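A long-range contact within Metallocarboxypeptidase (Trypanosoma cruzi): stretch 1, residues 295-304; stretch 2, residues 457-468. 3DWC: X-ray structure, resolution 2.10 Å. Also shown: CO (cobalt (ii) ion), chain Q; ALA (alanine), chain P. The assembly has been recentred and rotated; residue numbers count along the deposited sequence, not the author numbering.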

# COMPACT_ATOMS: atom_id res chain seq x y z
N GLY B 295 5.48 -18.31 -19.44
CA GLY B 295 5.14 -18.40 -20.85
C GLY B 295 3.62 -18.38 -21.04
O GLY B 295 3.09 -17.73 -21.95
N VAL B 296 2.89 -19.10 -20.20
CA VAL B 296 1.44 -18.98 -20.26
C VAL B 296 0.98 -17.56 -19.90
O VAL B 296 0.16 -17.01 -20.61
CB VAL B 296 0.70 -20.09 -19.47
CG1 VAL B 296 -0.82 -19.87 -19.50
CG2 VAL B 296 1.11 -21.45 -20.00
N HIS B 297 1.62 -16.91 -18.93
CA HIS B 297 1.24 -15.54 -18.53
C HIS B 297 1.51 -14.54 -19.67
O HIS B 297 0.61 -13.77 -20.07
CB HIS B 297 1.98 -15.13 -17.26
CG HIS B 297 1.12 -14.43 -16.28
ND1 HIS B 297 0.29 -13.40 -16.63
CD2 HIS B 297 0.87 -14.69 -14.98
CE1 HIS B 297 -0.38 -12.99 -15.57
NE2 HIS B 297 -0.04 -13.76 -14.55
N GLU B 298 2.72 -14.58 -20.21
CA GLU B 298 3.13 -13.68 -21.30
C GLU B 298 2.35 -14.03 -22.57
O GLU B 298 2.16 -13.18 -23.43
CB GLU B 298 4.66 -13.75 -21.51
CG GLU B 298 5.19 -12.75 -22.51
CD GLU B 298 5.19 -11.31 -22.00
OE1 GLU B 298 5.81 -10.44 -22.67
OE2 GLU B 298 4.63 -11.05 -20.93
N GLY B 299 1.82 -15.26 -22.65
CA GLY B 299 0.88 -15.61 -23.70
C GLY B 299 -0.44 -14.86 -23.63
O GLY B 299 -1.06 -14.53 -24.66
N GLN B 300 -0.90 -14.61 -22.42
CA GLN B 300 -2.04 -13.74 -22.20
C GLN B 300 -1.75 -12.26 -22.44
O GLN B 300 -2.58 -11.56 -23.03
CB GLN B 300 -2.59 -13.97 -20.79
CG GLN B 300 -2.90 -15.45 -20.44
CD GLN B 300 -3.53 -16.27 -21.54
OE1 GLN B 300 -4.70 -16.07 -21.90
NE2 GLN B 300 -2.75 -17.19 -22.11
N SER B 301 -0.62 -11.74 -22.01
CA SER B 301 -0.33 -10.34 -22.28
C SER B 301 -0.22 -10.10 -23.79
O SER B 301 -0.68 -9.07 -24.35
CB SER B 301 0.94 -9.94 -21.57
OG SER B 301 1.96 -10.85 -21.92
N LEU B 302 0.46 -11.02 -24.45
CA LEU B 302 0.74 -10.87 -25.89
C LEU B 302 -0.42 -11.23 -26.78
O LEU B 302 -0.55 -10.75 -27.90
CB LEU B 302 2.00 -11.63 -26.27
CG LEU B 302 3.28 -11.08 -25.63
CD1 LEU B 302 4.47 -12.00 -25.94
CD2 LEU B 302 3.59 -9.67 -26.05
N PHE B 303 -1.30 -12.05 -26.29
CA PHE B 303 -2.58 -12.23 -26.96
C PHE B 303 -3.33 -10.89 -27.07
O PHE B 303 -3.80 -10.49 -28.15
CB PHE B 303 -3.38 -13.26 -26.19
CG PHE B 303 -4.62 -13.70 -26.89
CD1 PHE B 303 -4.62 -14.82 -27.67
CD2 PHE B 303 -5.79 -12.98 -26.75
CE1 PHE B 303 -5.79 -15.25 -28.31
CE2 PHE B 303 -6.99 -13.41 -27.34
CZ PHE B 303 -6.98 -14.54 -28.15
N ALA B 304 -3.36 -10.16 -25.95
CA ALA B 304 -3.95 -8.84 -25.90
C ALA B 304 -3.21 -7.85 -26.78
O ALA B 304 -3.77 -7.25 -27.68
CB ALA B 304 -4.05 -8.28 -24.40
N LYS B 457 -16.56 -12.41 -26.65
CA LYS B 457 -16.57 -13.80 -27.16
C LYS B 457 -15.13 -14.33 -27.15
O LYS B 457 -14.84 -15.54 -26.90
CB LYS B 457 -17.12 -13.83 -28.57
CG LYS B 457 -18.63 -13.86 -28.66
CD LYS B 457 -19.05 -13.72 -30.09
CE LYS B 457 -20.56 -13.74 -30.20
NZ LYS B 457 -20.95 -13.99 -31.63
N ILE B 458 -14.21 -13.41 -27.41
CA ILE B 458 -12.82 -13.75 -27.43
C ILE B 458 -12.39 -14.00 -25.99
O ILE B 458 -11.81 -15.04 -25.70
CB ILE B 458 -11.96 -12.71 -28.13
CG1 ILE B 458 -12.39 -12.49 -29.59
CG2 ILE B 458 -10.46 -13.14 -28.15
CD1 ILE B 458 -11.60 -11.27 -30.23
N LEU B 459 -12.70 -13.06 -25.09
CA LEU B 459 -12.27 -13.15 -23.70
C LEU B 459 -12.87 -14.40 -23.07
O LEU B 459 -12.20 -15.06 -22.29
CB LEU B 459 -12.64 -11.89 -22.88
CG LEU B 459 -12.12 -10.54 -23.41
CD1 LEU B 459 -12.74 -9.38 -22.68
CD2 LEU B 459 -10.56 -10.53 -23.35
N ALA B 460 -14.10 -14.77 -23.44
CA ALA B 460 -14.72 -15.96 -22.90
C ALA B 460 -13.98 -17.24 -23.27
O ALA B 460 -13.84 -18.14 -22.45
CB ALA B 460 -16.18 -16.07 -23.32
N LYS B 461 -13.51 -17.32 -24.50
CA LYS B 461 -12.68 -18.48 -24.93
C LYS B 461 -11.37 -18.55 -24.15
O LYS B 461 -10.92 -19.64 -23.79
CB LYS B 461 -12.31 -18.37 -26.41
CG LYS B 461 -13.38 -18.67 -27.38
CD LYS B 461 -13.68 -20.19 -27.46
CE LYS B 461 -14.93 -20.46 -28.32
NZ LYS B 461 -15.19 -21.92 -28.48
N GLN B 462 -10.75 -17.41 -23.91
CA GLN B 462 -9.51 -17.35 -23.07
C GLN B 462 -9.77 -17.84 -21.63
O GLN B 462 -8.94 -18.52 -21.01
CB GLN B 462 -8.98 -15.94 -22.98
CG GLN B 462 -8.24 -15.44 -24.21
CD GLN B 462 -7.64 -14.10 -24.00
OE1 GLN B 462 -8.31 -13.06 -24.26
NE2 GLN B 462 -6.33 -14.06 -23.59
N ASN B 463 -10.94 -17.50 -21.12
CA ASN B 463 -11.30 -17.80 -19.77
C ASN B 463 -11.52 -19.28 -19.66
O ASN B 463 -11.01 -19.92 -18.73
CB ASN B 463 -12.53 -16.99 -19.37
CG ASN B 463 -12.90 -17.13 -17.86
OD1 ASN B 463 -12.05 -17.16 -16.98
ND2 ASN B 463 -14.20 -17.19 -17.60
N GLU B 464 -12.26 -19.84 -20.62
CA GLU B 464 -12.54 -21.25 -20.66
C GLU B 464 -11.27 -22.06 -20.86
O GLU B 464 -11.07 -23.06 -20.20
CB GLU B 464 -13.60 -21.62 -21.76
CG GLU B 464 -13.30 -23.00 -22.49
CD GLU B 464 -14.06 -23.18 -23.81
OE1 GLU B 464 -15.31 -22.99 -23.77
OE2 GLU B 464 -13.43 -23.54 -24.87
N LYS B 465 -10.47 -21.66 -21.83
CA LYS B 465 -9.33 -22.47 -22.23
C LYS B 465 -8.15 -22.41 -21.29
O LYS B 465 -7.43 -23.40 -21.12
CB LYS B 465 -8.85 -22.11 -23.65
CG LYS B 465 -9.81 -22.55 -24.72
CD LYS B 465 -9.44 -21.98 -26.12
CE LYS B 465 -10.45 -22.47 -27.15
NZ LYS B 465 -10.54 -23.99 -27.23
N ILE B 466 -7.95 -21.25 -20.69
CA ILE B 466 -6.77 -21.01 -19.92
C ILE B 466 -7.09 -20.55 -18.51
O ILE B 466 -6.70 -21.22 -17.55
CB ILE B 466 -5.84 -19.96 -20.58
CG1 ILE B 466 -5.47 -20.38 -22.01
CG2 ILE B 466 -4.61 -19.75 -19.69
CD1 ILE B 466 -4.72 -21.73 -22.10
N TRP B 467 -7.76 -19.41 -18.37
CA TRP B 467 -7.77 -18.73 -17.06
C TRP B 467 -8.40 -19.58 -15.98
O TRP B 467 -7.89 -19.65 -14.89
CB TRP B 467 -8.36 -17.31 -17.09
CG TRP B 467 -7.91 -16.41 -18.18
CD1 TRP B 467 -6.72 -16.44 -18.83
CD2 TRP B 467 -8.62 -15.30 -18.71
NE1 TRP B 467 -6.65 -15.42 -19.75
CE2 TRP B 467 -7.83 -14.72 -19.71
CE3 TRP B 467 -9.89 -14.76 -18.46
CZ2 TRP B 467 -8.25 -13.62 -20.45
CZ3 TRP B 467 -10.32 -13.68 -19.23
CH2 TRP B 467 -9.51 -13.14 -20.20
N GLN B 468 -9.48 -20.29 -16.26
CA GLN B 468 -10.19 -21.02 -15.18
C GLN B 468 -9.43 -22.23 -14.62
O GLN B 468 -9.76 -22.69 -13.55
CB GLN B 468 -11.55 -21.54 -15.64
CG GLN B 468 -11.45 -22.68 -16.67
CD GLN B 468 -12.80 -23.32 -16.90
OE1 GLN B 468 -13.58 -23.37 -15.97
NE2 GLN B 468 -13.06 -23.85 -18.11
CO CO Q . 4.50 -9.14 -19.85
N ALA P . -20.02 -10.26 -25.51
CA ALA P . -20.68 -11.55 -25.25
C ALA P . -19.80 -12.52 -24.45
O ALA P . -19.73 -13.72 -24.76
CB ALA P . -21.12 -12.19 -26.58
O HOH W 1 -5.12 -11.69 -22.10
O HOH W 2 6.13 -8.86 -20.56
O HOH W 3 4.83 -7.22 -18.71
O HOH W 4 5.97 -9.84 -18.40

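Two helices whose axes are widely spaced can still be joined by side chains reaching from both sides, and buried polar groups between them are best accommodated when they find hydrogen-bonding partners. The helices of this carboxypeptidase illustrate the principle: they run antiparallel at 173°, their axes no closer than 11.9 Å, and bury a modest 305 Å² between them. Along the second helix, contact begins at Ile-458, whose CG2 lies 3.6 Å from Phe-303 CE2, an apolar touch at the edge of the ring. One turn on, Gln-462 does double duty. Its CG sits over one face of the Phe-303 ring, while its amide reaches Gln-300: Gln-462 NE2 donates to Gln-300 OE1 at 3.1 Å. Gln-462 NE2 also donates to water 1 (3.0 Å), which in turn donates to Gln-300 O (2.7 Å), so that a water-mediated link runs beside the direct one. At Ile-466 the chemistry is apolar again, with CG2 3.8 Å from Val-296 CG1. A wider pi-type turn spans Asn-463 to Trp-467, and at Trp-467 CA-to-CB points sideways, yet the indole reaches back: Trp-467 NE1 donates to Gln-300 OE1 at 3.0 Å. The side-chain oxygen Gln-300 OE1 thus accepts two hydrogen bonds, while Gln-300 NE2 donates to Val-296 O (3.3 Å) within its own helix, engaging both ends of the buried amide.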